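Local coordinates for catalase (Pseudomonas syringae, PDB 1M7S), which decomposes hydrogen peroxide into water and oxygen at a haem centre, protecting the cell from the toxic effects of the peroxide, at the interface of chains A and B and the interface of chains A and C. Residues are numbered along the deposited sequence; one frame, centred on the assembly and turned at random. Chains: chain A/B/C, Catalase.

Contact 1: the interface of chains A and B. Residues chain A 102, 227, 230-232; chain B 227, 230-234.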
loop_
_atom_site.group_PDB
_atom_site.type_symbol
_atom_site.label_atom_id
_atom_site.label_comp_id
_atom_site.label_asym_id
_atom_site.label_seq_id
_atom_site.Cartn_x
_atom_site.Cartn_y
_atom_site.Cartn_z
ATOM N N LEU A 102 12.924 -16.546 24.116
ATOM C CA LEU A 102 11.572 -17.103 24.191
ATOM C C LEU A 102 11.532 -18.500 23.567
ATOM O O LEU A 102 12.188 -18.739 22.542
ATOM C CB LEU A 102 10.561 -16.198 23.508
ATOM C CG LEU A 102 10.385 -14.797 24.142
ATOM C CD1 LEU A 102 9.139 -14.173 23.482
ATOM C CD2 LEU A 102 10.237 -14.869 25.634
ATOM N N ALA A 227 16.513 -17.920 31.939
ATOM C CA ALA A 227 16.140 -16.731 32.734
ATOM C C ALA A 227 17.358 -15.872 33.000
ATOM O O ALA A 227 17.381 -14.631 32.901
ATOM C CB ALA A 227 15.431 -17.268 33.980
ATOM N N GLN A 230 18.204 -14.015 29.751
ATOM C CA GLN A 230 17.139 -13.053 29.457
ATOM C C GLN A 230 17.189 -11.849 30.381
ATOM O O GLN A 230 16.762 -10.724 30.067
ATOM C CB GLN A 230 15.746 -13.717 29.550
ATOM C CG GLN A 230 14.610 -12.771 29.086
ATOM C CD GLN A 230 13.275 -13.448 28.993
ATOM O OE1 GLN A 230 13.179 -14.429 28.223
ATOM N NE2 GLN A 230 12.243 -13.016 29.732
ATOM N N SER A 231 17.710 -12.062 31.584
ATOM C CA SER A 231 17.838 -10.960 32.555
ATOM C C SER A 231 18.681 -9.803 32.033
ATOM O O SER A 231 18.486 -8.630 32.404
ATOM C CB SER A 231 18.426 -11.475 33.875
ATOM O OG SER A 231 19.816 -11.734 33.777
ATOM N N LYS A 232 19.680 -10.087 31.228
ATOM C CA LYS A 232 20.564 -9.100 30.671
ATOM C C LYS A 232 20.601 -9.030 29.154
ATOM O O LYS A 232 21.223 -8.075 28.663
ATOM C CB LYS A 232 22.024 -9.388 31.057
ATOM C CG LYS A 232 22.299 -10.146 32.342
ATOM C CD LYS A 232 23.103 -9.336 33.344
ATOM C CE LYS A 232 22.338 -8.126 33.843
ATOM N NZ LYS A 232 22.722 -7.779 35.238
ATOM N N ALA B 227 16.662 -6.220 36.083
ATOM C CA ALA B 227 17.183 -7.510 35.639
ATOM C C ALA B 227 16.388 -8.687 36.174
ATOM O O ALA B 227 15.981 -9.593 35.406
ATOM C CB ALA B 227 18.676 -7.615 36.056
ATOM N N GLN B 230 12.983 -8.631 34.171
ATOM C CA GLN B 230 13.257 -9.005 32.795
ATOM C C GLN B 230 13.551 -10.511 32.669
ATOM O O GLN B 230 13.176 -11.123 31.661
ATOM C CB GLN B 230 14.391 -8.201 32.162
ATOM C CG GLN B 230 14.393 -8.390 30.630
ATOM C CD GLN B 230 15.394 -7.385 30.083
ATOM O OE1 GLN B 230 15.167 -6.162 30.143
ATOM N NE2 GLN B 230 16.502 -7.877 29.541
ATOM N N SER B 231 14.102 -11.122 33.701
ATOM C CA SER B 231 14.419 -12.548 33.605
ATOM C C SER B 231 13.217 -13.440 33.354
ATOM O O SER B 231 13.406 -14.531 32.773
ATOM C CB SER B 231 15.175 -13.016 34.864
ATOM O OG SER B 231 14.317 -13.073 36.019
ATOM N N LYS B 232 12.030 -13.077 33.846
ATOM C CA LYS B 232 10.837 -13.880 33.660
ATOM C C LYS B 232 9.677 -13.153 32.972
ATOM O O LYS B 232 8.717 -13.836 32.574
ATOM C CB LYS B 232 10.252 -14.320 35.011
ATOM C CG LYS B 232 11.111 -14.166 36.239
ATOM C CD LYS B 232 11.407 -15.495 36.914
ATOM C CE LYS B 232 12.276 -16.428 36.085
ATOM N NZ LYS B 232 12.802 -17.539 36.948
ATOM N N ASP B 233 9.730 -11.831 32.824
ATOM C CA ASP B 233 8.544 -11.148 32.234
ATOM C C ASP B 233 8.992 -10.062 31.267
ATOM O O ASP B 233 9.465 -9.034 31.752
ATOM C CB ASP B 233 7.731 -10.546 33.371
ATOM C CG ASP B 233 6.384 -9.968 32.998
ATOM O OD1 ASP B 233 5.989 -10.104 31.827
ATOM O OD2 ASP B 233 5.673 -9.413 33.896
ATOM N N TYR B 234 8.706 -10.230 29.985
ATOM C CA TYR B 234 9.141 -9.173 29.054
ATOM C C TYR B 234 7.929 -8.287 28.776
ATOM O O TYR B 234 8.037 -7.363 27.963
ATOM C CB TYR B 234 9.645 -9.815 27.750
ATOM C CG TYR B 234 8.571 -10.550 26.971
ATOM C CD1 TYR B 234 7.931 -9.931 25.897
ATOM C CD2 TYR B 234 8.215 -11.866 27.259
ATOM C CE1 TYR B 234 6.973 -10.566 25.148
ATOM C CE2 TYR B 234 7.246 -12.498 26.510
ATOM C CZ TYR B 234 6.610 -11.858 25.482
ATOM O OH TYR B 234 5.617 -12.480 24.723
#

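Contact 2: the interface of chains A and C. Residues chain A 1-4, 11-15; chain C 384-388, 390.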
loop_
_atom_site.group_PDB
_atom_site.type_symbol
_atom_site.label_atom_id
_atom_site.label_comp_id
_atom_site.label_asym_id
_atom_site.label_seq_id
_atom_site.Cartn_x
_atom_site.Cartn_y
_atom_site.Cartn_z
ATOM N N THR A 1 33.845 18.004 4.137
ATOM C CA THR A 1 33.000 16.838 3.769
ATOM C C THR A 1 31.843 17.232 2.867
ATOM O O THR A 1 31.429 18.397 2.937
ATOM C CB THR A 1 32.387 16.225 5.044
ATOM O OG1 THR A 1 33.384 16.136 6.065
ATOM C CG2 THR A 1 31.885 14.841 4.715
ATOM N N ASP A 2 31.332 16.286 2.091
ATOM C CA ASP A 2 30.265 16.544 1.148
ATOM C C ASP A 2 29.042 17.151 1.846
ATOM O O ASP A 2 28.651 16.725 2.924
ATOM C CB ASP A 2 29.866 15.270 0.400
ATOM C CG ASP A 2 30.841 14.813 -0.668
ATOM O OD1 ASP A 2 31.870 15.460 -0.931
ATOM O OD2 ASP A 2 30.567 13.736 -1.261
ATOM N N THR A 3 28.486 18.167 1.218
ATOM C CA THR A 3 27.309 18.842 1.733
ATOM C C THR A 3 26.076 17.917 1.779
ATOM O O THR A 3 25.921 17.044 0.943
ATOM C CB THR A 3 26.953 20.001 0.770
ATOM O OG1 THR A 3 28.162 20.765 0.591
ATOM C CG2 THR A 3 25.842 20.849 1.372
ATOM N N LEU A 4 25.303 18.103 2.840
ATOM C CA LEU A 4 24.035 17.392 3.012
ATOM C C LEU A 4 23.138 17.852 1.871
ATOM O O LEU A 4 23.120 19.045 1.504
ATOM C CB LEU A 4 23.453 17.892 4.346
ATOM C CG LEU A 4 22.040 17.453 4.762
ATOM C CD1 LEU A 4 22.052 15.956 5.083
ATOM C CD2 LEU A 4 21.674 18.227 6.030
ATOM N N VAL A 11 21.501 21.089 -2.327
ATOM C CA VAL A 11 22.177 21.216 -1.051
ATOM C C VAL A 11 21.254 21.852 -0.027
ATOM O O VAL A 11 20.402 22.678 -0.333
ATOM C CB VAL A 11 23.510 21.999 -1.141
ATOM C CG1 VAL A 11 24.518 21.196 -1.983
ATOM C CG2 VAL A 11 23.305 23.387 -1.720
ATOM N N VAL A 12 21.410 21.482 1.237
ATOM C CA VAL A 12 20.665 22.032 2.355
ATOM C C VAL A 12 21.432 23.170 3.022
ATOM O O VAL A 12 22.624 23.069 3.244
ATOM C CB VAL A 12 20.344 20.933 3.388
ATOM C CG1 VAL A 12 19.739 21.495 4.676
ATOM C CG2 VAL A 12 19.400 19.943 2.721
ATOM N N GLY A 13 20.713 24.256 3.353
ATOM C CA GLY A 13 21.419 25.380 3.995
ATOM C C GLY A 13 21.480 25.315 5.505
ATOM O O GLY A 13 22.394 25.931 6.099
ATOM N N ASP A 14 20.443 24.795 6.164
ATOM C CA ASP A 14 20.469 24.712 7.626
ATOM C C ASP A 14 19.695 23.434 8.015
ATOM O O ASP A 14 18.534 23.269 7.650
ATOM C CB ASP A 14 19.886 25.942 8.292
ATOM C CG ASP A 14 19.962 26.029 9.801
ATOM O OD1 ASP A 14 20.191 25.025 10.512
ATOM O OD2 ASP A 14 19.813 27.147 10.368
ATOM N N ASN A 15 20.405 22.500 8.648
ATOM C CA ASN A 15 19.707 21.259 9.037
ATOM C C ASN A 15 19.340 21.240 10.506
ATOM O O ASN A 15 19.077 20.149 11.082
ATOM C CB ASN A 15 20.608 20.058 8.666
ATOM C CG ASN A 15 19.883 18.747 8.690
ATOM O OD1 ASN A 15 18.755 18.674 8.172
ATOM N ND2 ASN A 15 20.511 17.732 9.271
ATOM N N ARG C 384 27.922 15.546 7.702
ATOM C CA ARG C 384 27.209 15.943 6.489
ATOM C C ARG C 384 26.839 17.424 6.665
ATOM O O ARG C 384 25.720 17.876 6.979
ATOM C CB ARG C 384 25.914 15.188 6.162
ATOM C CG ARG C 384 26.047 13.678 6.025
ATOM C CD ARG C 384 24.697 13.079 5.627
ATOM N NE ARG C 384 24.747 11.714 5.101
ATOM C CZ ARG C 384 24.788 10.642 5.884
ATOM N NH1 ARG C 384 24.807 10.725 7.212
ATOM N NH2 ARG C 384 24.787 9.395 5.374
ATOM N N PRO C 385 27.855 18.253 6.475
ATOM C CA PRO C 385 27.702 19.703 6.699
ATOM C C PRO C 385 26.723 20.356 5.746
ATOM O O PRO C 385 26.527 19.924 4.618
ATOM C CB PRO C 385 29.129 20.301 6.601
ATOM C CG PRO C 385 29.782 19.285 5.676
ATOM C CD PRO C 385 29.200 17.912 6.034
ATOM N N ALA C 386 26.028 21.396 6.246
ATOM C CA ALA C 386 25.132 22.144 5.361
ATOM C C ALA C 386 25.971 23.213 4.661
ATOM O O ALA C 386 27.142 23.361 5.007
ATOM C CB ALA C 386 24.023 22.764 6.190
ATOM N N ASP C 387 25.416 23.936 3.700
ATOM C CA ASP C 387 26.127 25.018 2.979
ATOM C C ASP C 387 25.415 26.330 3.300
ATOM O O ASP C 387 24.272 26.542 2.877
ATOM C CB ASP C 387 26.021 24.765 1.484
ATOM C CG ASP C 387 26.804 25.720 0.590
ATOM O OD1 ASP C 387 27.346 26.725 1.096
ATOM O OD2 ASP C 387 26.868 25.473 -0.637
ATOM N N ASP C 388 26.021 27.202 4.071
ATOM C CA ASP C 388 25.503 28.488 4.499
ATOM C C ASP C 388 25.022 29.318 3.318
ATOM O O ASP C 388 24.048 30.034 3.428
ATOM C CB ASP C 388 26.568 29.312 5.229
ATOM C CG ASP C 388 26.691 29.131 6.721
ATOM O OD1 ASP C 388 27.800 29.439 7.244
ATOM O OD2 ASP C 388 25.697 28.717 7.377
ATOM N N ALA C 390 23.387 28.305 0.836
ATOM C CA ALA C 390 22.090 27.795 0.443
ATOM C C ALA C 390 20.988 28.085 1.476
ATOM O O ALA C 390 19.875 27.560 1.336
ATOM C CB ALA C 390 22.176 26.289 0.233
HETATM O O HOH W 1 28.046 22.916 -1.236
HETATM O O HOH W 2 24.350 26.427 7.736
#

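Contact 3: the interface of chains A and B. Residues chain A 94-99, 234; chain B 94-99, 234.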
loop_
_atom_site.group_PDB
_atom_site.type_symbol
_atom_site.label_atom_id
_atom_site.label_comp_id
_atom_site.label_asym_id
_atom_site.label_seq_id
_atom_site.Cartn_x
_atom_site.Cartn_y
_atom_site.Cartn_z
ATOM N N HIS A 94 6.887 -14.471 18.186
ATOM C CA HIS A 94 6.803 -13.064 18.615
ATOM C C HIS A 94 7.354 -12.057 17.626
ATOM O O HIS A 94 7.866 -12.457 16.575
ATOM C CB HIS A 94 7.430 -12.924 19.990
ATOM C CG HIS A 94 6.650 -13.768 20.958
ATOM N ND1 HIS A 94 6.980 -15.087 21.207
ATOM C CD2 HIS A 94 5.527 -13.461 21.662
ATOM C CE1 HIS A 94 6.084 -15.586 22.079
ATOM N NE2 HIS A 94 5.208 -14.612 22.360
ATOM N N GLY A 95 7.201 -10.766 17.891
ATOM C CA GLY A 95 7.608 -9.733 16.959
ATOM C C GLY A 95 9.050 -9.257 17.045
ATOM O O GLY A 95 9.928 -9.837 17.694
ATOM N N ASN A 96 9.341 -8.172 16.291
ATOM C CA ASN A 96 10.696 -7.645 16.334
ATOM C C ASN A 96 11.036 -7.169 17.748
ATOM O O ASN A 96 10.244 -6.635 18.527
ATOM C CB ASN A 96 11.011 -6.390 15.533
ATOM C CG ASN A 96 10.072 -6.247 14.365
ATOM O OD1 ASN A 96 10.269 -6.905 13.341
ATOM N ND2 ASN A 96 9.059 -5.424 14.532
ATOM N N HIS A 97 12.320 -7.400 18.020
ATOM C CA HIS A 97 12.853 -7.052 19.309
ATOM C C HIS A 97 12.164 -7.876 20.373
ATOM O O HIS A 97 12.595 -7.622 21.492
ATOM C CB HIS A 97 12.724 -5.554 19.550
ATOM C CG HIS A 97 13.546 -4.757 18.576
ATOM N ND1 HIS A 97 13.282 -3.449 18.241
ATOM C CD2 HIS A 97 14.657 -5.092 17.850
ATOM C CE1 HIS A 97 14.178 -3.040 17.360
ATOM N NE2 HIS A 97 15.031 -4.001 17.080
ATOM N N SER A 98 11.511 -9.002 20.123
ATOM C CA SER A 98 11.118 -9.917 21.184
ATOM C C SER A 98 12.393 -10.613 21.662
ATOM O O SER A 98 13.320 -10.807 20.851
ATOM C CB SER A 98 10.151 -10.980 20.658
ATOM O OG SER A 98 10.672 -11.759 19.558
ATOM N N PRO A 99 12.464 -11.015 22.913
ATOM C CA PRO A 99 13.585 -11.687 23.496
ATOM C C PRO A 99 13.913 -12.931 22.691
ATOM O O PRO A 99 13.041 -13.747 22.418
ATOM C CB PRO A 99 13.197 -12.115 24.939
ATOM C CG PRO A 99 12.108 -11.076 25.232
ATOM C CD PRO A 99 11.381 -10.787 23.914
ATOM N N TYR A 234 18.322 -9.476 25.562
ATOM C CA TYR A 234 17.129 -9.931 24.837
ATOM C C TYR A 234 17.510 -10.238 23.406
ATOM O O TYR A 234 16.670 -10.630 22.609
ATOM C CB TYR A 234 16.008 -8.879 24.970
ATOM C CG TYR A 234 16.283 -7.600 24.222
ATOM C CD1 TYR A 234 15.798 -7.422 22.942
ATOM C CD2 TYR A 234 17.056 -6.591 24.789
ATOM C CE1 TYR A 234 16.068 -6.266 22.215
ATOM C CE2 TYR A 234 17.367 -5.445 24.067
ATOM C CZ TYR A 234 16.847 -5.296 22.801
ATOM O OH TYR A 234 17.145 -4.145 22.092
ATOM N N HIS B 94 12.186 0.579 20.897
ATOM C CA HIS B 94 12.201 -0.777 20.347
ATOM C C HIS B 94 10.884 -1.212 19.716
ATOM O O HIS B 94 9.875 -0.532 19.861
ATOM C CB HIS B 94 12.749 -1.774 21.373
ATOM C CG HIS B 94 14.189 -1.399 21.677
ATOM N ND1 HIS B 94 14.487 -0.563 22.722
ATOM C CD2 HIS B 94 15.364 -1.688 21.060
ATOM C CE1 HIS B 94 15.805 -0.368 22.768
ATOM N NE2 HIS B 94 16.357 -1.035 21.769
ATOM N N GLY B 95 10.982 -2.343 19.032
ATOM C CA GLY B 95 9.866 -2.931 18.319
ATOM C C GLY B 95 8.684 -3.294 19.190
ATOM O O GLY B 95 8.693 -3.121 20.408
ATOM N N ASN B 96 7.683 -3.930 18.569
ATOM C CA ASN B 96 6.445 -4.177 19.301
ATOM C C ASN B 96 6.409 -5.275 20.333
ATOM O O ASN B 96 5.421 -5.189 21.089
ATOM C CB ASN B 96 5.328 -4.332 18.236
ATOM C CG ASN B 96 5.582 -5.732 17.652
ATOM O OD1 ASN B 96 5.031 -6.688 18.211
ATOM N ND2 ASN B 96 6.419 -5.812 16.643
ATOM N N HIS B 97 7.278 -6.276 20.420
ATOM C CA HIS B 97 7.302 -7.265 21.472
ATOM C C HIS B 97 8.639 -7.177 22.269
ATOM O O HIS B 97 9.079 -8.096 22.944
ATOM C CB HIS B 97 7.146 -8.746 21.097
ATOM C CG HIS B 97 5.713 -9.156 20.860
ATOM N ND1 HIS B 97 5.322 -9.897 19.795
ATOM C CD2 HIS B 97 4.598 -8.845 21.588
ATOM C CE1 HIS B 97 3.983 -10.062 19.882
ATOM N NE2 HIS B 97 3.514 -9.426 20.963
ATOM N N SER B 98 9.152 -5.964 22.271
ATOM C CA SER B 98 10.401 -5.689 23.025
ATOM C C SER B 98 10.086 -5.652 24.509
ATOM O O SER B 98 8.944 -5.449 24.932
ATOM C CB SER B 98 10.994 -4.387 22.534
ATOM O OG SER B 98 10.176 -3.257 22.701
ATOM N N PRO B 99 11.018 -6.084 25.332
ATOM C CA PRO B 99 10.877 -6.107 26.778
ATOM C C PRO B 99 10.462 -4.730 27.245
ATOM O O PRO B 99 11.027 -3.674 26.934
ATOM C CB PRO B 99 12.260 -6.517 27.342
ATOM C CG PRO B 99 12.842 -7.233 26.137
ATOM C CD PRO B 99 12.395 -6.432 24.923
ATOM N N TYR B 234 8.706 -10.230 29.985
ATOM C CA TYR B 234 9.141 -9.173 29.054
ATOM C C TYR B 234 7.929 -8.287 28.776
ATOM O O TYR B 234 8.037 -7.363 27.963
ATOM C CB TYR B 234 9.645 -9.815 27.750
ATOM C CG TYR B 234 8.571 -10.550 26.971
ATOM C CD1 TYR B 234 7.931 -9.931 25.897
ATOM C CD2 TYR B 234 8.215 -11.866 27.259
ATOM C CE1 TYR B 234 6.973 -10.566 25.148
ATOM C CE2 TYR B 234 7.246 -12.498 26.510
ATOM C CZ TYR B 234 6.610 -11.858 25.482
ATOM O OH TYR B 234 5.617 -12.480 24.723
#

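Contact 1: the interface of chains A and B
At this two-fold subunit contact of the haem catalase, the last turns of helix 223-232 from chains A and B lie against each other, and each sends a glutamine amide to the other's backbone carbonyl. The side chain of A:Gln230 leaves its helix with CG anti to the backbone N (chi1 -173°) and stays extended through chi2. A:Gln230 CB is at the margin, 4.1 Å from the carbonyl O of B:Ser231. A:Gln230 CG runs in at 3.4 Å from the carbonyl O of B:Gln230, and CD follows beside the same oxygen, in the plane of the amide. At the tip, A:Gln230 NE2 donates to that carbonyl O of B:Gln230 at 2.9 Å, with 157° at the hydrogen. The donor sits nearly along the C=O axis (167°). B:Gln230 NE2 returns the same bond to A:Gln230 O, so each side chain caps a backbone carbonyl near the end of the partner's helix. To one side of the paired glutamines, along the two-fold, A:Ser231 CB and B:Ser231 CB touch at 3.7 Å. A:Ser231 CB also lies 3.4 Å from B:Ala227 O, as B:Ser231 CB does from A:Ala227 O. Beside the helices, both methyls of A:Leu102 lie over one face of the B:Tyr234 ring, towards its CE2-CZ rim, the side chains crossing at about a right angle; A:Leu102 CD2 is 3.9 Å from B:Tyr234 CE2. The site thus joins the C-terminal ends of two helices, flanked by the loop residues A:Leu102 and B:Tyr234.

Contact 2: the interface of chains A and C
In this catalase-family subunit contact, two stretches of the N-terminal arm of chain A, residues 1-4 and 11-15, hold the segment 384-390 of chain C between them. The ring of C:Pro385 turns its CG and CD edge towards the start of the arm: C:Pro385 CG lies 3.3 Å from A:Thr1 O, and CD meets A:Thr1 CB. A:Leu4 and C:Arg384 cross at about a right angle. The leucine has CG anti to the backbone N (chi1 174°) and sets A:Leu4 CD1 3.9 Å from CD of C:Arg384, whose chain is extended from CG to NE, so aliphatic carbon meets aliphatic carbon. Main-chain bonds fix the register on both flanks. A:Leu4 N donates to C:Pro385 O (2.8 Å, 166° at the hydrogen) from 28° above the carbonyl plane, whereas C:Asp387 N reaches A:Val12 O at 3.0 Å within that carbonyl's plane. Between these bonds the methyl of C:Ala386 points at A:Val12 O; beyond the second bond, A:Val11 CG2 meets C:Ala390 CB at 3.7 Å. A:Thr3 CG2, anti to the backbone N, lies against C:Pro385 O, with C:Asp387 CB further off, while OG1 reaches a water that also contacts the C:Asp387 carboxylate OD2. A second water lies 2.6 Å from A:Gly13 O and also meets the carboxylate OD2 of C:Asp388.

Contact 3: the interface of chains A and B
The loop 94-99 of chain A meets its counterpart in chain B near the two-fold of this catalase, with Tyr234, in the loop following helix 223-232, at either flank. The loops depart from exact symmetry at Asn96-His97, where their backbones differ; the A:Asn96 and B:Asn96 amides are 83° apart. Each His97 imidazole accepts a backbone N-H from the opposite glycine: A:Gly95 N donates to B:His97 ND1 at 2.8 Å, and B:Gly95 N to A:His97 ND1 at 2.7 Å. Because the donor is a backbone N-H, ND1 accepts; the A:Gly95 nitrogen's position 1° out of the B:His97 ring plane fits this, and any ring proton would then probably be on NE2. The A:His94 ring stands edge-to-face on that of B:His97, planes 76° apart, with A:His94 CD2 over the imidazole face towards its rim. B:Tyr234 OH lies over one face of the A:His94 ring, above its CD2-NE2 bond, 3.2 Å from A:His94 NE2; it is not an in-plane partner. B:Tyr234 CB packs on A:Pro99 CG (3.7 Å), tyrosine and proline crossing at about a right angle. Within each loop the Ser98 hydroxyl hydrogen-bonds to the Gly95 carbonyl, A:Ser98 OG to A:Gly95 O at 2.8 Å; this probably steadies the loop that presents the Gly95 N-H.

Contact 1 and contact 3 belong to one A-B interface: their centres are about 12 Å apart and they share B:Tyr234, whose ring meets A:Leu102 in the first and A:His94 and A:Pro99 in the second. The tyrosine probably helps to tie the paired helices 223-232 to the loops 94-99. Contact 2 lies about 45 Å from contact 1 and 37 Å from contact 3, and joins chain A to another subunit, C, so chain A is tied to different neighbours in the deposited tetramer. The centre of contact 3 is about 12 Å from A:His52, an active-site residue, whereas contact 2 is about 39 Å away from it.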